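Local coordinates for protein DltD (Streptococcus thermophilus LMG 18311, PDB 7DXM), which probably acts as an O-acyltransferase in the terminal steps of D-alanylation of lipoteichoic acid, as a membrane-associated product of the dlt operon, at residues N133-L147 and L159-K173. Sequence-based numbering, arbitrary orientation.
Sequences NQTDANSQYAAKRIL and LSKVAKGQDLNTVDK
Ala-143 on helix 137-147 sits in the middle of an apolar patch formed by one face of helix 159-163. Its CB meets CB of Ala-163 at 3.5 Å and CD2 of Leu-159 at 3.6 Å, with CG1 of Val-162 a little farther off. With just the methyls of Ala-143 and Ala-163 between them at this point, the short helix segments come to 7.9 Å between axes, at 135° between their directions. Leu-159 forks over helix 137-147: CD2 lies against Ala-143, while CD1 reaches CG2 of Ile-146 at 3.7 Å, the two side chains crossing at about a right angle. Leu-147 runs past Leu-159 in the opposite direction, its CD1 resting 4.0 Å from Leu-159 CB. Val-162 holds CG1 anti to its backbone N (chi1 178°), which lays that methyl over Ser-139 CB.

One turn earlier, Gln-140 meets mainly backbone: its extended chain spreads over the C-terminal end of helix 159-163, CG 3.3 Å from Val-162 O, and its amide lies over Gly-165. That glycine, at positive phi, closes the helix in a Schellman motif. Beyond it the contact thins and is more exposed to solvent: Thr-135 meets Gly-165 O through CB, its CG2 lies beside the carboxylate of Asp-167, and Asn-133 and Lys-173 cross at the margin. Asp-136 N-caps helix 137-147, its OD1 accepting from Ser-139 N.

Helix 123-131 lies against both partners, with Phe-129 touching Ala-142 and Leu-159. Helix 137-149 also packs on helices 79-86 and 270-283, linking this peripheral helical layer to the body of the SGNH-hydrolase-like fold, built around a parallel sheet.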
# COMPACT_ATOMS: atom_id res chain seq x y z
N ASN A 133 13.77 0.49 -20.47
CA ASN A 133 14.51 1.73 -20.64
C ASN A 133 13.79 2.75 -21.44
O ASN A 133 13.60 2.58 -22.63
CB ASN A 133 15.82 1.47 -21.32
CG ASN A 133 15.69 0.45 -22.39
OD1 ASN A 133 14.61 0.25 -22.91
ND2 ASN A 133 16.78 -0.22 -22.71
N GLN A 134 13.38 3.79 -20.73
CA GLN A 134 12.70 4.97 -21.23
C GLN A 134 13.46 6.01 -20.45
O GLN A 134 13.58 5.90 -19.23
CB GLN A 134 11.22 4.96 -20.83
CG GLN A 134 10.99 5.11 -19.34
CD GLN A 134 10.62 3.81 -18.67
OE1 GLN A 134 11.41 3.24 -17.91
NE2 GLN A 134 9.41 3.32 -18.94
N THR A 135 14.02 7.01 -21.12
CA THR A 135 14.82 7.96 -20.44
C THR A 135 13.92 9.09 -20.06
O THR A 135 14.19 10.22 -20.37
CB THR A 135 15.95 8.45 -21.37
OG1 THR A 135 15.43 9.42 -22.27
CG2 THR A 135 16.51 7.31 -22.17
N ASP A 136 12.82 8.81 -19.41
CA ASP A 136 11.95 9.96 -19.14
C ASP A 136 12.22 10.52 -17.75
O ASP A 136 13.16 10.11 -17.07
CB ASP A 136 10.47 9.58 -19.29
CG ASP A 136 10.11 8.25 -18.61
OD1 ASP A 136 10.45 8.07 -17.42
OD2 ASP A 136 9.48 7.39 -19.26
N ALA A 137 11.40 11.46 -17.30
CA ALA A 137 11.63 12.05 -15.97
C ALA A 137 11.39 11.03 -14.88
O ALA A 137 12.04 11.07 -13.82
CB ALA A 137 10.73 13.27 -15.75
N ASN A 138 10.48 10.11 -15.14
CA ASN A 138 10.09 9.10 -14.17
C ASN A 138 11.22 8.11 -13.93
O ASN A 138 11.56 7.79 -12.78
CB ASN A 138 8.84 8.40 -14.69
CG ASN A 138 8.40 7.27 -13.80
OD1 ASN A 138 7.75 7.48 -12.76
ND2 ASN A 138 8.75 6.04 -14.22
N SER A 139 11.81 7.61 -15.02
CA SER A 139 13.00 6.79 -14.90
C SER A 139 14.07 7.51 -14.10
O SER A 139 14.64 6.94 -13.16
CB SER A 139 13.53 6.42 -16.28
OG SER A 139 13.76 7.58 -17.04
N GLN A 140 14.39 8.75 -14.48
CA GLN A 140 15.44 9.51 -13.81
C GLN A 140 15.20 9.61 -12.31
O GLN A 140 16.11 9.36 -11.51
CB GLN A 140 15.52 10.92 -14.39
CG GLN A 140 16.44 11.12 -15.54
CD GLN A 140 16.27 12.51 -16.09
OE1 GLN A 140 15.75 12.69 -17.20
NE2 GLN A 140 16.67 13.51 -15.29
N TYR A 141 13.99 10.03 -11.92
CA TYR A 141 13.69 10.18 -10.50
C TYR A 141 13.76 8.83 -9.77
O TYR A 141 14.23 8.75 -8.63
CB TYR A 141 12.31 10.81 -10.33
CG TYR A 141 11.85 10.86 -8.90
CD1 TYR A 141 12.22 11.90 -8.07
CD2 TYR A 141 11.06 9.85 -8.37
CE1 TYR A 141 11.81 11.97 -6.77
CE2 TYR A 141 10.64 9.89 -7.05
CZ TYR A 141 11.02 10.96 -6.25
OH TYR A 141 10.61 11.02 -4.92
N ALA A 142 13.29 7.76 -10.41
CA ALA A 142 13.39 6.45 -9.78
C ALA A 142 14.83 6.14 -9.46
O ALA A 142 15.18 5.81 -8.32
CB ALA A 142 12.78 5.37 -10.67
N ALA A 143 15.69 6.25 -10.47
CA ALA A 143 17.10 5.92 -10.29
C ALA A 143 17.72 6.81 -9.21
O ALA A 143 18.49 6.34 -8.37
CB ALA A 143 17.83 6.06 -11.62
N LYS A 144 17.37 8.09 -9.22
CA LYS A 144 17.89 8.99 -8.21
C LYS A 144 17.55 8.48 -6.82
O LYS A 144 18.43 8.35 -5.96
CB LYS A 144 17.32 10.39 -8.45
CG LYS A 144 17.60 11.39 -7.34
CD LYS A 144 17.13 12.79 -7.73
CE LYS A 144 15.72 13.06 -7.19
NZ LYS A 144 15.35 14.51 -7.11
N ARG A 145 16.29 8.12 -6.60
CA ARG A 145 15.86 7.67 -5.28
C ARG A 145 16.54 6.35 -4.90
O ARG A 145 16.95 6.17 -3.75
CB ARG A 145 14.34 7.54 -5.26
CG ARG A 145 13.59 8.86 -5.20
CD ARG A 145 13.70 9.49 -3.83
NE ARG A 145 13.03 8.68 -2.83
CZ ARG A 145 13.48 8.53 -1.60
NH1 ARG A 145 14.60 9.14 -1.28
NH2 ARG A 145 12.82 7.77 -0.72
N ILE A 146 16.66 5.41 -5.84
CA ILE A 146 17.31 4.14 -5.52
C ILE A 146 18.75 4.38 -5.07
O ILE A 146 19.18 3.88 -4.02
CB ILE A 146 17.26 3.18 -6.72
CG1 ILE A 146 15.90 2.51 -6.81
CG2 ILE A 146 18.35 2.14 -6.60
CD1 ILE A 146 15.64 2.01 -8.16
N LEU A 147 19.52 5.14 -5.86
CA LEU A 147 20.88 5.47 -5.43
C LEU A 147 20.88 6.19 -4.09
O LEU A 147 21.82 6.01 -3.30
CB LEU A 147 21.61 6.28 -6.51
CG LEU A 147 21.97 5.45 -7.75
CD1 LEU A 147 22.42 6.29 -8.96
CD2 LEU A 147 23.02 4.42 -7.40
N LEU A 159 22.50 2.64 -13.24
CA LEU A 159 21.59 3.49 -12.48
C LEU A 159 22.01 4.95 -12.55
O LEU A 159 21.15 5.84 -12.54
CB LEU A 159 21.54 3.04 -11.03
CG LEU A 159 20.40 2.07 -10.77
CD1 LEU A 159 20.66 1.43 -9.41
CD2 LEU A 159 19.03 2.77 -10.86
N SER A 160 23.31 5.22 -12.61
CA SER A 160 23.77 6.60 -12.72
C SER A 160 23.45 7.17 -14.11
O SER A 160 23.06 8.35 -14.23
CB SER A 160 25.26 6.67 -12.40
OG SER A 160 25.49 6.18 -11.09
N LYS A 161 23.60 6.34 -15.15
CA LYS A 161 23.23 6.76 -16.50
C LYS A 161 21.74 7.03 -16.60
O LYS A 161 21.31 8.03 -17.20
CB LYS A 161 23.63 5.69 -17.51
CG LYS A 161 25.05 5.76 -18.00
CD LYS A 161 25.22 4.78 -19.16
CE LYS A 161 26.66 4.73 -19.67
NZ LYS A 161 26.89 3.61 -20.63
N VAL A 162 20.92 6.15 -16.03
CA VAL A 162 19.49 6.39 -16.03
C VAL A 162 19.15 7.62 -15.20
O VAL A 162 18.26 8.40 -15.57
CB VAL A 162 18.75 5.13 -15.54
CG1 VAL A 162 17.23 5.35 -15.49
CG2 VAL A 162 19.10 3.97 -16.47
N ALA A 163 19.86 7.84 -14.10
CA ALA A 163 19.48 8.92 -13.20
C ALA A 163 19.88 10.28 -13.75
O ALA A 163 19.26 11.30 -13.40
CB ALA A 163 20.07 8.72 -11.81
N LYS A 164 20.89 10.32 -14.62
CA LYS A 164 21.27 11.54 -15.31
C LYS A 164 20.53 11.72 -16.64
O LYS A 164 20.74 12.73 -17.31
CB LYS A 164 22.80 11.55 -15.54
CG LYS A 164 23.61 12.10 -14.31
CD LYS A 164 24.87 12.95 -14.70
CE LYS A 164 25.45 13.79 -13.51
NZ LYS A 164 25.60 15.28 -13.79
N GLY A 165 19.66 10.79 -17.03
CA GLY A 165 18.89 10.90 -18.25
C GLY A 165 19.50 10.28 -19.48
O GLY A 165 18.88 10.32 -20.55
N GLN A 166 20.68 9.69 -19.37
CA GLN A 166 21.41 9.23 -20.55
C GLN A 166 20.89 7.88 -21.01
O GLN A 166 20.28 7.12 -20.26
CB GLN A 166 22.91 9.14 -20.25
CG GLN A 166 23.40 10.28 -19.33
CD GLN A 166 24.86 10.12 -18.95
OE1 GLN A 166 25.57 9.23 -19.47
NE2 GLN A 166 25.34 10.98 -18.03
N ASP A 167 21.14 7.59 -22.29
CA ASP A 167 20.71 6.33 -22.88
C ASP A 167 21.70 5.24 -22.54
O ASP A 167 22.91 5.47 -22.42
CB ASP A 167 20.57 6.47 -24.40
CG ASP A 167 19.54 7.52 -24.78
OD1 ASP A 167 18.33 7.23 -24.62
OD2 ASP A 167 19.94 8.65 -25.19
N LEU A 168 21.17 4.03 -22.38
CA LEU A 168 21.99 2.89 -22.02
C LEU A 168 22.66 2.25 -23.24
O LEU A 168 22.00 1.96 -24.25
CB LEU A 168 21.16 1.85 -21.25
CG LEU A 168 20.84 2.44 -19.87
CD1 LEU A 168 19.99 1.48 -19.02
CD2 LEU A 168 22.14 2.87 -19.18
N ASN A 169 23.97 2.05 -23.12
CA ASN A 169 24.82 1.48 -24.15
C ASN A 169 24.40 0.05 -24.48
O ASN A 169 23.96 -0.69 -23.60
CB ASN A 169 26.27 1.52 -23.63
CG ASN A 169 27.27 0.85 -24.56
OD1 ASN A 169 28.17 0.15 -24.10
ND2 ASN A 169 27.17 1.14 -25.87
N THR A 170 24.51 -0.33 -25.76
CA THR A 170 24.30 -1.73 -26.16
C THR A 170 24.82 -2.71 -25.09
O THR A 170 24.10 -3.65 -24.69
CB THR A 170 24.96 -1.99 -27.51
OG1 THR A 170 24.77 -3.36 -27.89
CG2 THR A 170 26.48 -1.67 -27.46
N VAL A 171 26.04 -2.50 -24.59
CA VAL A 171 26.63 -3.41 -23.62
C VAL A 171 25.81 -3.42 -22.33
O VAL A 171 25.51 -4.50 -21.80
CB VAL A 171 28.12 -3.03 -23.37
CG1 VAL A 171 28.59 -3.45 -21.97
CG2 VAL A 171 28.99 -3.61 -24.46
N ASP A 172 25.40 -2.24 -21.86
CA ASP A 172 24.51 -2.12 -20.70
C ASP A 172 23.22 -2.91 -20.90
O ASP A 172 22.86 -3.75 -20.06
CB ASP A 172 24.20 -0.65 -20.44
CG ASP A 172 25.42 0.14 -20.09
OD1 ASP A 172 26.31 -0.44 -19.43
OD2 ASP A 172 25.49 1.33 -20.48
N LYS A 173 22.47 -2.61 -21.97
CA LYS A 173 21.25 -3.35 -22.26
C LYS A 173 21.49 -4.86 -22.15
O LYS A 173 20.74 -5.56 -21.45
CB LYS A 173 20.69 -2.99 -23.65
CG LYS A 173 20.45 -1.51 -23.89
CD LYS A 173 19.84 -1.24 -25.28
CE LYS A 173 19.41 0.22 -25.41
NZ LYS A 173 17.98 0.42 -25.81